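Local coordinates for immunity protein 52 domain-containing protein (Burkholderia pseudomallei K96243, PDB 4RHO) that is of unknown function but, as an immunity-type protein, probably protects the bacterium from a cognate toxin, at residues Asn35-Leu40 with Gly82-Pro87; Ala51-Leu56 with Leu151-Thr156; Glu203-Ile208 with Val237-Arg242. One frame throughout, in Å; residues are numbered along the deposited sequence.

Interaction 1 (Asn35-Leu40 with Gly82-Pro87); sequences NFSEML and GSPSTP
The pyrrolidine ring of Pro-84 meets helix 36-51 through its two carbons CB and CG, and the peptide group of Ser-37 is the flat partner that turns its oxygen toward them. Pro-84 CG lies 3.5 Å from Ser-37 O, a close van der Waals approach of a ring CH2 to the carbonyl oxygen, and 3.7 Å from Leu-40 CB. The neighbouring ring atom, Pro-84 CB, is 3.8 Å from the same Leu-40 CB. The two side chains run alongside one another but point opposite ways, the ring settling over one helical turn between Ser-37 and Leu-40. With CG of the leucine set anti to the carbonyl carbon (chi1 -76°), beside the backbone N, the branch also comes within reach, Leu-40 CD1 lying 4.0 Å from Pro-84 CB.

Both segments carry the N-cap of a helix, and each cap is polar. Asn-35 caps helix 36-51: Glu-38 N donates to Asn-35 OD1 at 3.3 Å, approaching from above the carbonyl plane of the amide, 56° out of it. Ser-85, the residue after the touching proline, caps helix 86-96 with a weak bond from Ala-88 N, and its hydroxyl also pairs with Pro-76 O. A second tie between the loop and the first helix comes from Gly-82, whose carbonyl accepts from Ser-44 OG about a turn beyond Leu-40. On a different side of helix 36-51, the ring of Phe-36 packs against Leu-89, Leu-92 and Gln-96 of helix 86-96.

Interaction 2 (Ala51-Leu56 with Leu151-Thr156); sequences AAKSPL and LADVVT
Lys-53 and Asp-153 meet through one charged pair, the ammonium nitrogen NZ of the lysine lying 2.7 Å from OD2 of the aspartate in a hydrogen-bonded salt bridge. The carboxylate oxygen uses its anti lone pair, the one pointing away from OD1, and the lysine chain comes in roughly perpendicular to the aspartate. Behind the nitrogen, Lys-53 CE follows at 3.6 Å from Asp-153 OD2 and 4.0 Å from Asp-153 CB, so the last methylene lies against the aspartate rather than standing clear of it. The lysine chain bends once, at chi2 (-65°); beyond that bend it runs extended and carries NZ across the gap between the two segments, whose nearest CA atoms, those of Lys-53 and Val-154, are 9.5 Å apart.

One step further out, NZ also forms a salt bridge with Asp-150 OD1, one helical turn before Asp-153, while a weak hydrogen bond from Gln-149 NE2 steadies Asp-153 OD1, the oxygen that the lysine does not take. Two acidic groups at positions i and i+3 thus hold a single ammonium group, and their combined negative charge would be expected to stabilise its protonated form.

In the fold, Lys-53 stands in the loop just after helix 36-51, and the bridge fastens that loop to the early turns of helix 148-162. The same helix packs on the antiparallel sheet: Ala-152 rests on Met-189 of strand 189-192 and on Ile-208 of strand 206-212, and Val-155 on Ile-220 of strand 215-222.

Interaction 3 (Glu203-Ile208 with Val237-Arg242); sequences EARALI and VAIANR
In Ile-239 chi1 (-174°) sends CG1 out from helix 234-249, anti to the backbone N, and the turn at chi2 brings CD1 up to Glu-203 and Arg-205. A bend in the glutamate at its own chi2 (93°) leaves CG beside Arg-242 while the carboxylate turns off to the side, where a water and Arg-246 meet it. The isoleucine methyl is the hub. CD1 lies 3.3 Å from Arg-205 NH1, over one face of that guanidinium, and 3.6 Å from Glu-203 O. It also sits 3.5 Å above one face of the Arg-242 guanidinium, displaced toward its rim.

The Arg-205 group is pinned from within its own segment by NH1 donating to Glu-203 O at 2.8 Å, with the donor tilted 22° from the carbonyl plane. Arg-242 passes the glutamate at a slant, its NH2 3.5 Å from Glu-203 CG. No direct salt bridge joins this pair; instead the water donates to Glu-203 OE2 at 2.7 Å and accepts from Arg-242 NE at 3.0 Å, lying in the plane of the guanidinium at its edge.

Strand 206-212, outermost in the antiparallel sheet, begins with a classic beta bulge in which Arg-205 and Ala-206 both face Val-222. The contact joins the loop leading into this edge strand, where the bulge lies, to helix 234-249. Chemically, Glu-203 OE2 takes Arg-246 directly, in a salt bridge, and Arg-242 through water, so the carboxylate would be expected to remain ionised among them, while the backbone oxygen of the same residue separately holds Arg-205.

Overall arrangement
From the N terminus, interaction 1 opens first, at the start of helix 36-51, and closes on the loop leading into helix 86-96. Before it closes, interaction 2 has opened past the far end of helix 36-51, so the two cross; the second spans 94 residues to reach helix 148-162. Their nearest atoms stay about 10 Å apart. Interaction 3 follows in series, closing a shorter loop that contains most of the hairpin of strands 206-212 and 215-222. It touches interaction 2 where Ala-152 packs on Ile-208, but lies across the chain's centre from interaction 1. Interactions 1 and 2 tie down the two ends of helix 36-51; interaction 3 ties the approach to edge strand 206-212 to helix 234-249.

Interaction 1 (Asn35-Leu40 with Gly82-Pro87)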
ATOM      1  N   ASN A  35      -9.177  10.221 -13.601  1.00 38.29           N
ATOM      2  CA  ASN A  35      -8.558  11.332 -12.876  1.00 37.62           C
ATOM      3  C   ASN A  35      -7.111  10.969 -12.492  1.00 40.85           C
ATOM      4  O   ASN A  35      -6.818  10.742 -11.315  1.00 40.03           O
ATOM      5  CB  ASN A  35      -9.386  11.689 -11.629  1.00 37.41           C
ATOM      6  CG  ASN A  35      -9.042  13.035 -11.023  1.00 50.93           C
ATOM      7  OD1 ASN A  35      -8.048  13.682 -11.387  1.00 42.90           O
ATOM      8  ND2 ASN A  35      -9.844  13.471 -10.069  1.00 39.74           N
ATOM      9  N   PHE A  36      -6.218  10.872 -13.502  1.00 38.03           N
ATOM     10  CA  PHE A  36      -4.823  10.457 -13.292  1.00 37.39           C
ATOM     11  C   PHE A  36      -4.040  11.504 -12.517  1.00 40.35           C
ATOM     12  O   PHE A  36      -3.081  11.164 -11.823  1.00 39.82           O
ATOM     13  CB  PHE A  36      -4.135  10.185 -14.637  1.00 39.33           C
ATOM     14  CG  PHE A  36      -4.787   9.098 -15.448  1.00 40.86           C
ATOM     15  CD1 PHE A  36      -4.627   7.761 -15.105  1.00 43.74           C
ATOM     16  CD2 PHE A  36      -5.510   9.404 -16.593  1.00 43.29           C
ATOM     17  CE1 PHE A  36      -5.228   6.754 -15.861  1.00 44.83           C
ATOM     18  CE2 PHE A  36      -6.107   8.395 -17.351  1.00 46.53           C
ATOM     19  CZ  PHE A  36      -5.964   7.077 -16.979  1.00 44.37           C
ATOM     20  N   SER A  37      -4.412  12.786 -12.674  1.00 36.52           N
ATOM     21  CA  SER A  37      -3.724  13.884 -12.011  1.00 35.66           C
ATOM     22  C   SER A  37      -3.871  13.774 -10.480  1.00 37.06           C
ATOM     23  O   SER A  37      -2.872  13.869  -9.757  1.00 35.85           O
ATOM     24  CB  SER A  37      -4.264  15.221 -12.504  1.00 39.72           C
ATOM     25  OG  SER A  37      -3.297  16.244 -12.362  1.00 51.70           O
ATOM     26  N   GLU A  38      -5.101  13.477  -9.997  1.00 31.80           N
ATOM     27  CA  GLU A  38      -5.354  13.289  -8.566  1.00 30.17           C
ATOM     28  C   GLU A  38      -4.678  12.003  -8.064  1.00 30.42           C
ATOM     29  O   GLU A  38      -4.116  11.993  -6.972  1.00 30.01           O
ATOM     30  CB  GLU A  38      -6.878  13.247  -8.282  1.00 31.63           C
ATOM     31  CG  GLU A  38      -7.233  13.055  -6.807  1.00 38.95           C
ATOM     32  CD  GLU A  38      -6.801  14.180  -5.885  1.00 59.39           C
ATOM     33  OE1 GLU A  38      -6.804  15.351  -6.333  1.00 62.20           O
ATOM     34  OE2 GLU A  38      -6.545  13.902  -4.691  1.00 55.32           O
HETATM   35  N   MSE A  39      -4.697  10.931  -8.884  1.00 23.89           N
HETATM   36  CA  MSE A  39      -4.066   9.663  -8.511  1.00 21.33           C
HETATM   37  C   MSE A  39      -2.544   9.833  -8.330  1.00 27.96           C
HETATM   38  O   MSE A  39      -2.006   9.462  -7.283  1.00 28.45           O
HETATM   39  CB  MSE A  39      -4.361   8.580  -9.552  1.00 22.04           C
HETATM   40  CG  MSE A  39      -5.761   7.998  -9.434  1.00 26.60           C
HETATM   41 SE   MSE A  39      -6.077   6.535 -10.685  0.75 31.23          SE
HETATM   42  CE  MSE A  39      -6.822   7.503 -12.086  1.00 28.69           C
ATOM     43  N   LEU A  40      -1.868  10.459  -9.318  1.00 25.89           N
ATOM     44  CA  LEU A  40      -0.416  10.678  -9.251  1.00 26.26           C
ATOM     45  C   LEU A  40      -0.032  11.647  -8.111  1.00 30.49           C
ATOM     46  O   LEU A  40       1.034  11.491  -7.515  1.00 30.31           O
ATOM     47  CB  LEU A  40       0.114  11.205 -10.587  1.00 26.62           C
ATOM     48  CG  LEU A  40       0.250  10.164 -11.693  1.00 30.68           C
ATOM     49  CD1 LEU A  40       0.620  10.813 -13.000  1.00 31.06           C
ATOM     50  CD2 LEU A  40       1.277   9.102 -11.321  1.00 31.96           C
ATOM     51  N   GLY A  82       7.732  17.464  -7.691  1.00 47.95           N
ATOM     52  CA  GLY A  82       6.982  16.317  -7.188  1.00 45.58           C
ATOM     53  C   GLY A  82       5.550  16.249  -7.688  1.00 47.31           C
ATOM     54  O   GLY A  82       4.826  15.311  -7.361  1.00 45.75           O
ATOM     55  N   SER A  83       5.121  17.253  -8.468  1.00 43.17           N
ATOM     56  CA  SER A  83       3.768  17.266  -9.028  1.00 41.95           C
ATOM     57  C   SER A  83       3.684  16.332 -10.242  1.00 44.73           C
ATOM     58  O   SER A  83       4.704  16.065 -10.879  1.00 44.31           O
ATOM     59  CB  SER A  83       3.364  18.688  -9.421  1.00 46.04           C
ATOM     60  OG  SER A  83       4.157  19.172 -10.492  1.00 53.92           O
ATOM     61  N   PRO A  84       2.475  15.802 -10.586  1.00 40.31           N
ATOM     62  CA  PRO A  84       2.378  14.927 -11.776  1.00 39.69           C
ATOM     63  C   PRO A  84       2.930  15.614 -13.026  1.00 43.99           C
ATOM     64  O   PRO A  84       2.610  16.779 -13.277  1.00 44.60           O
ATOM     65  CB  PRO A  84       0.869  14.662 -11.903  1.00 40.76           C
ATOM     66  CG  PRO A  84       0.316  14.928 -10.546  1.00 44.78           C
ATOM     67  CD  PRO A  84       1.156  16.007  -9.949  1.00 41.09           C
ATOM     68  N   SER A  85       3.823  14.928 -13.769  1.00 39.99           N
ATOM     69  CA  SER A  85       4.389  15.499 -14.991  1.00 40.58           C
ATOM     70  C   SER A  85       3.391  15.391 -16.141  1.00 44.31           C
ATOM     71  O   SER A  85       2.582  14.461 -16.167  1.00 43.37           O
ATOM     72  CB  SER A  85       5.703  14.809 -15.358  1.00 43.49           C
ATOM     73  OG  SER A  85       5.498  13.469 -15.766  1.00 50.47           O
ATOM     74  N   THR A  86       3.415  16.365 -17.071  1.00 41.69           N
ATOM     75  CA  THR A  86       2.482  16.381 -18.204  1.00 41.53           C
ATOM     76  C   THR A  86       2.764  15.184 -19.172  1.00 45.06           C
ATOM     77  O   THR A  86       1.822  14.506 -19.584  1.00 43.44           O
ATOM     78  CB  THR A  86       2.543  17.725 -18.938  1.00 49.94           C
ATOM     79  OG1 THR A  86       2.467  18.781 -17.980  1.00 50.85           O
ATOM     80  CG2 THR A  86       1.433  17.875 -19.961  1.00 48.24           C
ATOM     81  N   PRO A  87       4.065  14.854 -19.475  1.00 42.92           N
ATOM     82  CA  PRO A  87       4.334  13.693 -20.349  1.00 42.94           C
ATOM     83  C   PRO A  87       3.718  12.400 -19.796  1.00 46.07           C
ATOM     84  O   PRO A  87       3.244  11.570 -20.568  1.00 45.98           O
ATOM     85  CB  PRO A  87       5.863  13.618 -20.377  1.00 45.53           C
ATOM     86  CG  PRO A  87       6.316  15.000 -20.056  1.00 50.44           C
ATOM     87  CD  PRO A  87       5.319  15.543 -19.090  1.00 45.25           C
TER

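Interaction 2 (Ala51-Leu56 with Leu151-Thr156)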
ATOM      1  N   ALA A  51      10.786   8.642   0.176  1.00 38.89           N
ATOM      2  CA  ALA A  51      11.992   9.421  -0.150  1.00 40.56           C
ATOM      3  C   ALA A  51      12.691   9.930   1.121  1.00 47.22           C
ATOM      4  O   ALA A  51      13.918  10.079   1.134  1.00 48.34           O
ATOM      5  CB  ALA A  51      11.630  10.590  -1.049  1.00 41.34           C
ATOM      6  N   ALA A  52      11.913  10.180   2.195  1.00 44.07           N
ATOM      7  CA  ALA A  52      12.463  10.626   3.480  1.00 45.21           C
ATOM      8  C   ALA A  52      13.285   9.512   4.146  1.00 48.59           C
ATOM      9  O   ALA A  52      14.194   9.797   4.927  1.00 49.79           O
ATOM     10  CB  ALA A  52      11.336  11.067   4.405  1.00 45.31           C
ATOM     11  N   LYS A  53      12.962   8.243   3.833  1.00 43.77           N
ATOM     12  CA  LYS A  53      13.628   7.084   4.426  1.00 43.98           C
ATOM     13  C   LYS A  53      14.834   6.635   3.578  1.00 49.63           C
ATOM     14  O   LYS A  53      15.821   6.144   4.130  1.00 50.62           O
ATOM     15  CB  LYS A  53      12.630   5.906   4.587  1.00 44.67           C
ATOM     16  CG  LYS A  53      11.330   6.272   5.327  1.00 52.64           C
ATOM     17  CD  LYS A  53      11.583   6.655   6.792  1.00 61.13           C
ATOM     18  CE  LYS A  53      10.298   6.950   7.523  1.00 63.58           C
ATOM     19  NZ  LYS A  53      10.552   7.480   8.886  1.00 68.03           N
ATOM     20  N   SER A  54      14.721   6.738   2.229  1.00 45.92           N
ATOM     21  CA  SER A  54      15.767   6.261   1.320  1.00 46.68           C
ATOM     22  C   SER A  54      15.946   7.210   0.114  1.00 51.19           C
ATOM     23  O   SER A  54      14.959   7.625  -0.504  1.00 49.57           O
ATOM     24  CB  SER A  54      15.441   4.854   0.828  1.00 49.31           C
ATOM     25  OG  SER A  54      16.414   4.386  -0.092  1.00 59.34           O
ATOM     26  N   PRO A  55      17.215   7.469  -0.311  1.00 49.44           N
ATOM     27  CA  PRO A  55      17.426   8.336  -1.494  1.00 49.33           C
ATOM     28  C   PRO A  55      17.050   7.629  -2.805  1.00 50.55           C
ATOM     29  O   PRO A  55      16.850   8.287  -3.828  1.00 50.47           O
ATOM     30  CB  PRO A  55      18.923   8.649  -1.438  1.00 53.52           C
ATOM     31  CG  PRO A  55      19.523   7.502  -0.704  1.00 58.61           C
ATOM     32  CD  PRO A  55      18.497   7.045   0.297  1.00 52.55           C
ATOM     33  N   LEU A  56      16.937   6.284  -2.767  1.00 44.89           N
ATOM     34  CA  LEU A  56      16.541   5.488  -3.938  1.00 43.30           C
ATOM     35  C   LEU A  56      15.061   5.724  -4.290  1.00 42.05           C
ATOM     36  O   LEU A  56      14.620   5.363  -5.388  1.00 41.61           O
ATOM     37  CB  LEU A  56      16.785   3.983  -3.670  1.00 43.75           C
ATOM     38  CG  LEU A  56      18.246   3.578  -3.406  1.00 50.76           C
ATOM     39  CD1 LEU A  56      18.322   2.224  -2.755  1.00 51.23           C
ATOM     40  CD2 LEU A  56      19.065   3.605  -4.690  1.00 54.60           C
ATOM     41  N   LEU A 151       7.717   1.955   8.898  1.00 35.94           N
ATOM     42  CA  LEU A 151       6.540   1.432   8.188  1.00 34.24           C
ATOM     43  C   LEU A 151       5.266   2.147   8.651  1.00 36.19           C
ATOM     44  O   LEU A 151       4.391   2.444   7.831  1.00 34.87           O
ATOM     45  CB  LEU A 151       6.403  -0.085   8.403  1.00 33.90           C
ATOM     46  CG  LEU A 151       5.288  -0.764   7.586  1.00 37.58           C
ATOM     47  CD1 LEU A 151       5.571  -0.668   6.086  1.00 37.87           C
ATOM     48  CD2 LEU A 151       5.110  -2.202   8.002  1.00 39.35           C
ATOM     49  N   ALA A 152       5.165   2.432   9.968  1.00 32.18           N
ATOM     50  CA  ALA A 152       4.034   3.175  10.527  1.00 31.11           C
ATOM     51  C   ALA A 152       3.904   4.543   9.862  1.00 34.24           C
ATOM     52  O   ALA A 152       2.796   4.961   9.531  1.00 33.98           O
ATOM     53  CB  ALA A 152       4.209   3.338  12.031  1.00 32.15           C
ATOM     54  N   ASP A 153       5.059   5.217   9.597  1.00 30.75           N
ATOM     55  CA  ASP A 153       5.076   6.527   8.933  1.00 31.18           C
ATOM     56  C   ASP A 153       4.524   6.431   7.511  1.00 33.16           C
ATOM     57  O   ASP A 153       3.797   7.326   7.070  1.00 32.75           O
ATOM     58  CB  ASP A 153       6.507   7.106   8.904  1.00 34.53           C
ATOM     59  CG  ASP A 153       7.040   7.523  10.271  1.00 45.72           C
ATOM     60  OD1 ASP A 153       6.214   7.711  11.202  1.00 45.09           O
ATOM     61  OD2 ASP A 153       8.266   7.740  10.387  1.00 52.78           O
ATOM     62  N   VAL A 154       4.879   5.360   6.785  1.00 29.06           N
ATOM     63  CA  VAL A 154       4.410   5.168   5.410  1.00 28.64           C
ATOM     64  C   VAL A 154       2.893   4.866   5.407  1.00 30.82           C
ATOM     65  O   VAL A 154       2.155   5.464   4.623  1.00 30.18           O
ATOM     66  CB  VAL A 154       5.214   4.058   4.679  1.00 32.70           C
ATOM     67  CG1 VAL A 154       4.673   3.827   3.266  1.00 32.26           C
ATOM     68  CG2 VAL A 154       6.704   4.406   4.636  1.00 33.52           C
ATOM     69  N   VAL A 155       2.423   4.034   6.375  1.00 26.18           N
ATOM     70  CA  VAL A 155       0.991   3.693   6.494  1.00 24.48           C
ATOM     71  C   VAL A 155       0.151   4.967   6.838  1.00 27.65           C
ATOM     72  O   VAL A 155      -0.909   5.180   6.234  1.00 27.26           O
ATOM     73  CB  VAL A 155       0.755   2.558   7.540  1.00 26.90           C
ATOM     74  CG1 VAL A 155      -0.740   2.355   7.809  1.00 25.82           C
ATOM     75  CG2 VAL A 155       1.401   1.255   7.083  1.00 26.29           C
ATOM     76  N   THR A 156       0.649   5.817   7.793  1.00 23.87           N
ATOM     77  CA  THR A 156      -0.052   7.041   8.194  0.67 23.29           C
ATOM     78  C   THR A 156      -0.184   8.000   6.997  1.00 28.05           C
ATOM     79  O   THR A 156      -1.227   8.637   6.830  1.00 28.64           O
ATOM     80  CB  THR A 156       0.676   7.705   9.360  0.67 23.44           C
ATOM     81  OG1 THR A 156       0.850   6.744  10.399  0.67 18.37           O
ATOM     82  CG2 THR A 156      -0.074   8.934   9.896  0.67 19.42           C
TER

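Interaction 3 (Glu203-Ile208 with Val237-Arg242)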
ATOM      1  N   GLU A 203      -2.913  -8.334  23.097  1.00 30.27           N
ATOM      2  CA  GLU A 203      -1.800  -9.039  22.415  1.00 29.98           C
ATOM      3  C   GLU A 203      -0.963  -8.075  21.554  1.00 32.90           C
ATOM      4  O   GLU A 203       0.187  -8.391  21.225  1.00 32.71           O
ATOM      5  CB  GLU A 203      -2.335 -10.193  21.523  1.00 31.00           C
ATOM      6  CG  GLU A 203      -3.004 -11.317  22.292  1.00 37.13           C
ATOM      7  CD  GLU A 203      -4.506 -11.180  22.442  1.00 46.53           C
ATOM      8  OE1 GLU A 203      -5.026 -10.056  22.252  1.00 33.18           O
ATOM      9  OE2 GLU A 203      -5.166 -12.202  22.734  1.00 41.79           O
ATOM     10  N   ALA A 204      -1.570  -6.948  21.109  1.00 28.42           N
ATOM     11  CA  ALA A 204      -0.896  -6.001  20.209  1.00 27.45           C
ATOM     12  C   ALA A 204       0.389  -5.448  20.840  1.00 30.01           C
ATOM     13  O   ALA A 204       0.389  -5.067  22.006  1.00 29.51           O
ATOM     14  CB  ALA A 204      -1.835  -4.859  19.848  1.00 27.76           C
ATOM     15  N   ARG A 205       1.494  -5.445  20.071  1.00 26.52           N
ATOM     16  CA  ARG A 205       2.778  -4.930  20.548  1.00 26.80           C
ATOM     17  C   ARG A 205       2.785  -3.401  20.533  1.00 32.40           C
ATOM     18  O   ARG A 205       3.508  -2.777  21.316  1.00 32.59           O
ATOM     19  CB  ARG A 205       3.934  -5.487  19.697  1.00 25.05           C
ATOM     20  CG  ARG A 205       4.608  -6.744  20.304  1.00 29.71           C
ATOM     21  CD  ARG A 205       3.599  -7.812  20.717  1.00 29.45           C
ATOM     22  NE  ARG A 205       4.260  -9.025  21.203  1.00 38.37           N
ATOM     23  CZ  ARG A 205       3.646  -9.970  21.910  1.00 50.61           C
ATOM     24  NH1 ARG A 205       2.382  -9.812  22.287  1.00 36.25           N
ATOM     25  NH2 ARG A 205       4.311 -11.050  22.304  1.00 36.19           N
ATOM     26  N   ALA A 206       1.939  -2.794  19.676  1.00 29.85           N
ATOM     27  CA  ALA A 206       1.774  -1.342  19.626  1.00 30.30           C
ATOM     28  C   ALA A 206       0.429  -0.973  19.024  1.00 33.35           C
ATOM     29  O   ALA A 206      -0.056  -1.655  18.121  1.00 32.13           O
ATOM     30  CB  ALA A 206       2.904  -0.707  18.816  1.00 31.46           C
ATOM     31  N   LEU A 207      -0.194   0.085  19.548  1.00 30.60           N
ATOM     32  CA  LEU A 207      -1.443   0.619  19.007  1.00 29.11           C
ATOM     33  C   LEU A 207      -1.273   2.093  18.709  1.00 33.10           C
ATOM     34  O   LEU A 207      -1.330   2.925  19.625  1.00 33.81           O
ATOM     35  CB  LEU A 207      -2.610   0.387  19.992  1.00 28.93           C
ATOM     36  CG  LEU A 207      -2.986  -1.082  20.234  1.00 32.84           C
ATOM     37  CD1 LEU A 207      -3.813  -1.228  21.473  1.00 32.84           C
ATOM     38  CD2 LEU A 207      -3.709  -1.679  19.015  1.00 33.50           C
ATOM     39  N   ILE A 208      -0.908   2.412  17.458  1.00 28.43           N
ATOM     40  CA  ILE A 208      -0.583   3.772  17.061  1.00 27.63           C
ATOM     41  C   ILE A 208      -1.853   4.519  16.637  1.00 31.82           C
ATOM     42  O   ILE A 208      -2.450   4.194  15.612  1.00 32.05           O
ATOM     43  CB  ILE A 208       0.483   3.770  15.927  1.00 29.73           C
ATOM     44  CG1 ILE A 208       1.713   2.914  16.331  1.00 29.98           C
ATOM     45  CG2 ILE A 208       0.894   5.212  15.550  1.00 30.01           C
ATOM     46  CD1 ILE A 208       2.654   2.635  15.226  1.00 32.10           C
ATOM     47  N   VAL A 237       4.139 -14.982  12.991  1.00 33.20           N
ATOM     48  CA  VAL A 237       2.856 -15.415  12.438  1.00 32.99           C
ATOM     49  C   VAL A 237       1.853 -15.725  13.586  1.00 36.69           C
ATOM     50  O   VAL A 237       0.703 -15.290  13.529  1.00 35.43           O
ATOM     51  CB  VAL A 237       3.035 -16.643  11.489  1.00 38.28           C
ATOM     52  CG1 VAL A 237       1.682 -17.208  11.054  1.00 38.14           C
ATOM     53  CG2 VAL A 237       3.885 -16.274  10.270  1.00 38.35           C
ATOM     54  N   ALA A 238       2.324 -16.408  14.653  1.00 34.20           N
ATOM     55  CA  ALA A 238       1.462 -16.818  15.769  1.00 34.46           C
ATOM     56  C   ALA A 238       0.860 -15.605  16.514  1.00 37.00           C
ATOM     57  O   ALA A 238      -0.303 -15.650  16.903  1.00 36.41           O
ATOM     58  CB  ALA A 238       2.243 -17.689  16.741  1.00 36.29           C
ATOM     59  N   ILE A 239       1.649 -14.530  16.711  1.00 33.34           N
ATOM     60  CA  ILE A 239       1.146 -13.349  17.422  1.00 32.41           C
ATOM     61  C   ILE A 239       0.185 -12.531  16.496  1.00 33.46           C
ATOM     62  O   ILE A 239      -0.864 -12.069  16.958  1.00 31.86           O
ATOM     63  CB  ILE A 239       2.307 -12.463  17.992  1.00 36.42           C
ATOM     64  CG1 ILE A 239       1.751 -11.299  18.865  1.00 36.91           C
ATOM     65  CG2 ILE A 239       3.223 -11.942  16.880  1.00 38.01           C
ATOM     66  CD1 ILE A 239       0.899 -11.775  20.106  1.00 46.92           C
ATOM     67  N   ALA A 240       0.499 -12.451  15.186  1.00 28.73           N
ATOM     68  CA  ALA A 240      -0.398 -11.802  14.229  1.00 26.94           C
ATOM     69  C   ALA A 240      -1.715 -12.570  14.129  1.00 28.50           C
ATOM     70  O   ALA A 240      -2.783 -11.959  14.101  1.00 26.75           O
ATOM     71  CB  ALA A 240       0.266 -11.710  12.861  1.00 27.73           C
ATOM     72  N   ASN A 241      -1.641 -13.931  14.201  1.00 24.99           N
ATOM     73  CA  ASN A 241      -2.824 -14.795  14.194  1.00 25.02           C
ATOM     74  C   ASN A 241      -3.679 -14.581  15.464  1.00 29.28           C
ATOM     75  O   ASN A 241      -4.902 -14.458  15.366  1.00 29.10           O
ATOM     76  CB  ASN A 241      -2.416 -16.273  14.069  1.00 25.91           C
ATOM     77  CG  ASN A 241      -1.987 -16.675  12.670  1.00 39.20           C
ATOM     78  OD1 ASN A 241      -2.162 -15.934  11.691  1.00 39.68           O
ATOM     79  ND2 ASN A 241      -1.462 -17.868  12.542  1.00 31.14           N
ATOM     80  N   ARG A 242      -3.023 -14.495  16.653  1.00 25.96           N
ATOM     81  CA  ARG A 242      -3.717 -14.245  17.927  1.00 25.48           C
ATOM     82  C   ARG A 242      -4.458 -12.901  17.903  1.00 29.66           C
ATOM     83  O   ARG A 242      -5.576 -12.802  18.420  1.00 30.32           O
ATOM     84  CB  ARG A 242      -2.724 -14.272  19.094  1.00 24.27           C
ATOM     85  CG  ARG A 242      -2.242 -15.680  19.462  1.00 27.57           C
ATOM     86  CD  ARG A 242      -1.097 -15.620  20.447  1.00 30.96           C
ATOM     87  NE  ARG A 242      -1.479 -14.928  21.681  1.00 43.26           N
ATOM     88  CZ  ARG A 242      -0.606 -14.453  22.562  1.00 58.43           C
ATOM     89  NH1 ARG A 242       0.698 -14.542  22.329  1.00 46.35           N
ATOM     90  NH2 ARG A 242      -1.030 -13.842  23.660  1.00 47.44           N
TER
HETATM   91  O   HOH W   1      -4.129 -14.705  23.094  1.00 30.71           O